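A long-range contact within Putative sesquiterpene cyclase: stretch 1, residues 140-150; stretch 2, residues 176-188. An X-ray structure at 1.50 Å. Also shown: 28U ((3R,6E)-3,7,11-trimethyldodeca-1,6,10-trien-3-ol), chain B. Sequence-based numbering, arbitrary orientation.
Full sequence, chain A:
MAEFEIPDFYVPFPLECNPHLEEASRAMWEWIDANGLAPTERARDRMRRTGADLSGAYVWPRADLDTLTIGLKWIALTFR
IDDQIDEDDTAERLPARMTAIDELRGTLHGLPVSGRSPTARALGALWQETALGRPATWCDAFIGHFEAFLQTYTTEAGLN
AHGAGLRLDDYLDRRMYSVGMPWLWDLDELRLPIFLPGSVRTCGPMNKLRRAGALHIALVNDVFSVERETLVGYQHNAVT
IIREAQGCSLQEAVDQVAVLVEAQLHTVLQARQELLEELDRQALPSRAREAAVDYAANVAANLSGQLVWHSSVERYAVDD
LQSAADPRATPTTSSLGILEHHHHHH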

# COMPACT_ATOMS: atom_id res chain seq x y z
N ASP A 140 -8.23 -13.88 3.95
CA ASP A 140 -9.42 -13.17 3.50
C ASP A 140 -9.17 -11.62 3.53
O ASP A 140 -9.64 -10.89 2.65
CB ASP A 140 -10.61 -13.50 4.38
CG ASP A 140 -11.17 -14.87 4.12
OD1 ASP A 140 -10.85 -15.50 3.10
OD2 ASP A 140 -12.01 -15.29 4.93
N ALA A 141 -8.46 -11.14 4.56
CA ALA A 141 -8.17 -9.70 4.70
C ALA A 141 -7.26 -9.26 3.56
O ALA A 141 -7.53 -8.26 2.89
CB ALA A 141 -7.53 -9.41 6.02
N PHE A 142 -6.22 -10.05 3.29
CA PHE A 142 -5.27 -9.73 2.22
C PHE A 142 -5.99 -9.73 0.86
O PHE A 142 -5.83 -8.76 0.10
CB PHE A 142 -4.10 -10.75 2.17
CG PHE A 142 -3.15 -10.47 1.06
CD1 PHE A 142 -2.07 -9.62 1.26
CD2 PHE A 142 -3.33 -11.00 -0.20
CE1 PHE A 142 -1.20 -9.32 0.25
CE2 PHE A 142 -2.48 -10.66 -1.27
CZ PHE A 142 -1.37 -9.86 -1.03
N ILE A 143 -6.78 -10.76 0.56
CA ILE A 143 -7.48 -10.78 -0.70
C ILE A 143 -8.40 -9.60 -0.85
O ILE A 143 -8.49 -8.98 -1.90
CB ILE A 143 -8.28 -12.14 -0.84
CG1 ILE A 143 -7.30 -13.25 -1.03
CG2 ILE A 143 -9.28 -12.08 -2.00
CD1 ILE A 143 -7.98 -14.62 -1.08
N GLY A 144 -9.12 -9.26 0.19
CA GLY A 144 -10.01 -8.12 0.06
C GLY A 144 -9.27 -6.83 -0.23
O GLY A 144 -9.66 -6.04 -1.09
N HIS A 145 -8.16 -6.63 0.48
CA HIS A 145 -7.35 -5.43 0.24
C HIS A 145 -6.69 -5.42 -1.15
O HIS A 145 -6.58 -4.35 -1.78
CB HIS A 145 -6.32 -5.34 1.33
CG HIS A 145 -6.87 -4.98 2.68
ND1 HIS A 145 -6.22 -5.34 3.84
CD2 HIS A 145 -7.91 -4.20 3.05
CE1 HIS A 145 -6.88 -4.88 4.87
NE2 HIS A 145 -7.92 -4.19 4.42
N PHE A 146 -6.17 -6.58 -1.60
CA PHE A 146 -5.54 -6.69 -2.90
C PHE A 146 -6.55 -6.51 -4.03
O PHE A 146 -6.28 -5.84 -5.05
CB PHE A 146 -4.72 -7.95 -2.99
CG PHE A 146 -3.75 -7.94 -4.16
CD1 PHE A 146 -2.58 -7.22 -4.03
CD2 PHE A 146 -4.01 -8.58 -5.39
CE1 PHE A 146 -1.69 -7.15 -5.09
CE2 PHE A 146 -3.11 -8.47 -6.44
CZ PHE A 146 -1.95 -7.79 -6.26
N GLU A 147 -7.72 -7.14 -3.88
CA GLU A 147 -8.79 -6.97 -4.85
C GLU A 147 -9.27 -5.54 -4.91
O GLU A 147 -9.52 -5.05 -6.00
CB GLU A 147 -9.99 -7.91 -4.61
CG GLU A 147 -9.66 -9.36 -4.93
CD GLU A 147 -10.81 -10.31 -4.83
OE1 GLU A 147 -11.68 -10.14 -4.00
OE2 GLU A 147 -10.81 -11.25 -5.62
N ALA A 148 -9.37 -4.88 -3.76
CA ALA A 148 -9.77 -3.45 -3.71
C ALA A 148 -8.73 -2.62 -4.53
O ALA A 148 -9.08 -1.76 -5.30
CB ALA A 148 -9.90 -2.92 -2.31
N PHE A 149 -7.44 -2.88 -4.31
CA PHE A 149 -6.33 -2.24 -5.06
C PHE A 149 -6.54 -2.47 -6.55
O PHE A 149 -6.51 -1.53 -7.33
CB PHE A 149 -5.00 -2.80 -4.54
CG PHE A 149 -3.84 -2.53 -5.41
CD1 PHE A 149 -3.17 -1.30 -5.37
CD2 PHE A 149 -3.35 -3.54 -6.22
CE1 PHE A 149 -2.09 -1.08 -6.21
CE2 PHE A 149 -2.31 -3.33 -7.03
CZ PHE A 149 -1.68 -2.11 -7.07
N LEU A 150 -6.76 -3.71 -6.97
CA LEU A 150 -6.87 -4.03 -8.41
C LEU A 150 -8.11 -3.30 -9.02
O LEU A 150 -8.03 -2.74 -10.09
CB LEU A 150 -7.02 -5.52 -8.61
CG LEU A 150 -5.73 -6.34 -8.36
CD1 LEU A 150 -6.08 -7.79 -8.53
CD2 LEU A 150 -4.62 -5.93 -9.24
N MET A 176 -7.09 5.27 -0.64
CA MET A 176 -6.52 4.50 0.48
C MET A 176 -6.21 3.07 0.03
O MET A 176 -5.32 2.46 0.59
CB MET A 176 -7.33 4.51 1.75
CG MET A 176 -8.61 3.82 1.72
SD MET A 176 -9.22 3.40 3.43
CE MET A 176 -8.23 2.08 4.10
N TYR A 177 -6.96 2.55 -0.93
CA TYR A 177 -6.64 1.20 -1.52
C TYR A 177 -5.67 1.27 -2.71
O TYR A 177 -4.82 0.38 -2.86
CB TYR A 177 -7.91 0.48 -1.87
CG TYR A 177 -8.74 0.23 -0.65
CD1 TYR A 177 -8.35 -0.67 0.34
CD2 TYR A 177 -9.93 0.93 -0.44
CE1 TYR A 177 -9.11 -0.86 1.48
CE2 TYR A 177 -10.68 0.74 0.70
CZ TYR A 177 -10.26 -0.14 1.66
OH TYR A 177 -11.01 -0.36 2.80
N SER A 178 -5.77 2.25 -3.61
CA SER A 178 -4.89 2.34 -4.79
C SER A 178 -3.43 2.57 -4.43
O SER A 178 -2.54 2.17 -5.18
CB SER A 178 -5.37 3.35 -5.82
OG SER A 178 -5.13 4.70 -5.38
N VAL A 179 -3.15 3.21 -3.29
CA VAL A 179 -1.77 3.38 -2.82
C VAL A 179 -1.16 2.05 -2.40
O VAL A 179 0.03 1.97 -2.19
CB VAL A 179 -1.73 4.48 -1.71
CG1 VAL A 179 -2.33 4.00 -0.40
CG2 VAL A 179 -0.34 5.01 -1.51
N GLY A 180 -2.00 1.05 -2.16
CA GLY A 180 -1.51 -0.31 -1.86
C GLY A 180 -1.17 -0.62 -0.44
O GLY A 180 -1.02 -1.80 -0.05
N MET A 181 -1.08 0.43 0.37
CA MET A 181 -0.74 0.30 1.78
C MET A 181 -1.46 -0.85 2.48
O MET A 181 -0.81 -1.70 3.10
CB MET A 181 -1.02 1.61 2.52
CG MET A 181 0.16 2.56 2.57
SD MET A 181 1.74 1.70 2.71
CE MET A 181 2.50 2.13 1.15
N PRO A 182 -2.78 -0.88 2.40
CA PRO A 182 -3.56 -1.89 3.16
C PRO A 182 -3.03 -3.34 2.96
O PRO A 182 -2.81 -4.05 3.95
CB PRO A 182 -4.97 -1.68 2.68
CG PRO A 182 -5.01 -0.20 2.46
CD PRO A 182 -3.71 0.05 1.73
N TRP A 183 -2.84 -3.77 1.72
CA TRP A 183 -2.31 -5.12 1.51
C TRP A 183 -0.84 -5.25 1.82
O TRP A 183 -0.36 -6.29 2.31
CB TRP A 183 -2.64 -5.69 0.13
CG TRP A 183 -2.07 -5.02 -1.04
CD1 TRP A 183 -2.70 -4.12 -1.82
CD2 TRP A 183 -0.78 -5.21 -1.59
NE1 TRP A 183 -1.87 -3.72 -2.83
CE2 TRP A 183 -0.66 -4.36 -2.70
CE3 TRP A 183 0.34 -6.01 -1.22
CZ2 TRP A 183 0.50 -4.31 -3.48
CZ3 TRP A 183 1.49 -5.93 -2.03
CH2 TRP A 183 1.56 -5.09 -3.11
N LEU A 184 -0.08 -4.16 1.62
CA LEU A 184 1.32 -4.17 2.02
C LEU A 184 1.48 -4.43 3.48
O LEU A 184 2.30 -5.23 3.97
CB LEU A 184 2.05 -2.87 1.58
CG LEU A 184 2.20 -2.76 0.09
CD1 LEU A 184 2.52 -1.31 -0.32
CD2 LEU A 184 3.36 -3.62 -0.41
N TRP A 185 0.73 -3.70 4.30
CA TRP A 185 0.75 -3.84 5.76
C TRP A 185 0.22 -5.21 6.19
O TRP A 185 0.77 -5.77 7.14
CB TRP A 185 0.01 -2.75 6.48
CG TRP A 185 0.76 -1.39 6.38
CD1 TRP A 185 2.09 -1.19 6.34
CD2 TRP A 185 0.15 -0.08 6.27
NE1 TRP A 185 2.37 0.17 6.25
CE2 TRP A 185 1.18 0.86 6.17
CE3 TRP A 185 -1.17 0.36 6.21
CZ2 TRP A 185 0.93 2.26 6.05
CZ3 TRP A 185 -1.42 1.74 6.13
CH2 TRP A 185 -0.37 2.65 6.03
N ASP A 186 -0.78 -5.77 5.49
CA ASP A 186 -1.15 -7.14 5.77
C ASP A 186 0.08 -8.07 5.76
O ASP A 186 0.21 -9.00 6.57
CB ASP A 186 -2.19 -7.67 4.78
CG ASP A 186 -3.56 -7.01 4.90
OD1 ASP A 186 -3.94 -6.53 5.98
OD2 ASP A 186 -4.24 -6.99 3.84
N LEU A 187 0.98 -7.91 4.78
CA LEU A 187 2.16 -8.73 4.69
C LEU A 187 3.12 -8.55 5.85
O LEU A 187 3.92 -9.48 6.14
CB LEU A 187 2.86 -8.53 3.33
CG LEU A 187 2.16 -9.03 2.06
CD1 LEU A 187 2.70 -8.48 0.78
CD2 LEU A 187 2.18 -10.59 2.03
N ASP A 188 3.08 -7.40 6.53
CA ASP A 188 3.91 -7.19 7.70
C ASP A 188 3.58 -8.20 8.82
O ASP A 188 4.43 -8.51 9.66
CB ASP A 188 3.77 -5.78 8.24
CG ASP A 188 4.85 -5.40 9.27
OD1 ASP A 188 6.03 -5.72 9.03
OD2 ASP A 188 4.48 -4.82 10.34
C4 28U B . 3.90 4.74 -1.51
C5 28U B . 5.19 3.03 -2.87
C6 28U B . 5.12 1.64 -2.28
C7 28U B . 5.09 0.39 -3.11
C8 28U B . 4.73 0.23 -4.42
C10 28U B . 4.45 1.34 -5.39
C13 28U B . 1.47 0.67 -6.41
C15 28U B . 1.15 2.14 -6.64
O16 28U B . 3.93 4.91 -3.87
C3 28U B . 3.88 3.91 -2.82
C2 28U B . 2.56 3.14 -2.89
C1 28U B . 2.26 2.38 -3.97
C9 28U B . 4.00 -1.02 -4.86
C11 28U B . 2.46 -0.94 -4.57
C12 28U B . 1.58 0.18 -5.15
C14 28U B . 2.08 0.04 -7.65
O HOH W 1 -5.22 -1.90 -0.89
O HOH W 2 -9.99 -2.11 4.94

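Residues 140-150 form one continuous helix, which packs against a short helical segment, a turn around Gly-180, and a second helix beginning at Met-181, with Gly-180 at its N-cap position. The axes of helices 140-150 and 181-188 run nearly antiparallel, at 154°, and approach to 8.2 Å, so early residues of stretch 1 meet late residues of stretch 2.

Asp-140 reaches nothing across the interface. Phe-142 (chi1 t) sends its ring forward: CE1 lies 3.8 Å from Leu-187 CG and 3.9 Å from Trp-183 CB, a buried apolar contact suited to a large hydrocarbon ring. Ile-143 points away.

His-145 provides the polar link. Its ND1 donates a hydrogen bond to Asp-186 OD2 (2.6 Å, 167°), a nearly linear bond in which OD2 lies near the plane of the imidazole, where the nitrogen's N-H points. Pro-182 CB covers one face of the same ring, 3.9 Å from its centroid, in a CH-pi contact. At the far side of the ring, NE2 binds water 2 (3.0 Å from its O), which also binds Tyr-177 OH at 2.9 Å from the same O. Water 1 donates to two backbone carbonyls, its O lying 2.9 Å from His-145 O and 3.0 Å from Tyr-177 O, tying the two stretches together.

The edge of Phe-146 meets the indole face of Trp-183 (CD1 to Trp-183 CD2, 3.6 Å). Glu-147 points away. Ala-148 places its small CB over the Tyr-177 ring, 3.7 Å from Tyr-177 CG, where a methyl fits closely. At Phe-149 the aromatic roles reverse: the indole edge meets the face of Phe-149 (CG to Trp-183 NE1, 3.5 Å). The Phe-149 edge also approaches Ser-178 O (3.4 Å from CE1). Nearby Gly-180 has positive phi, which favours glycine, and a CB there would be crowded by 28U C12.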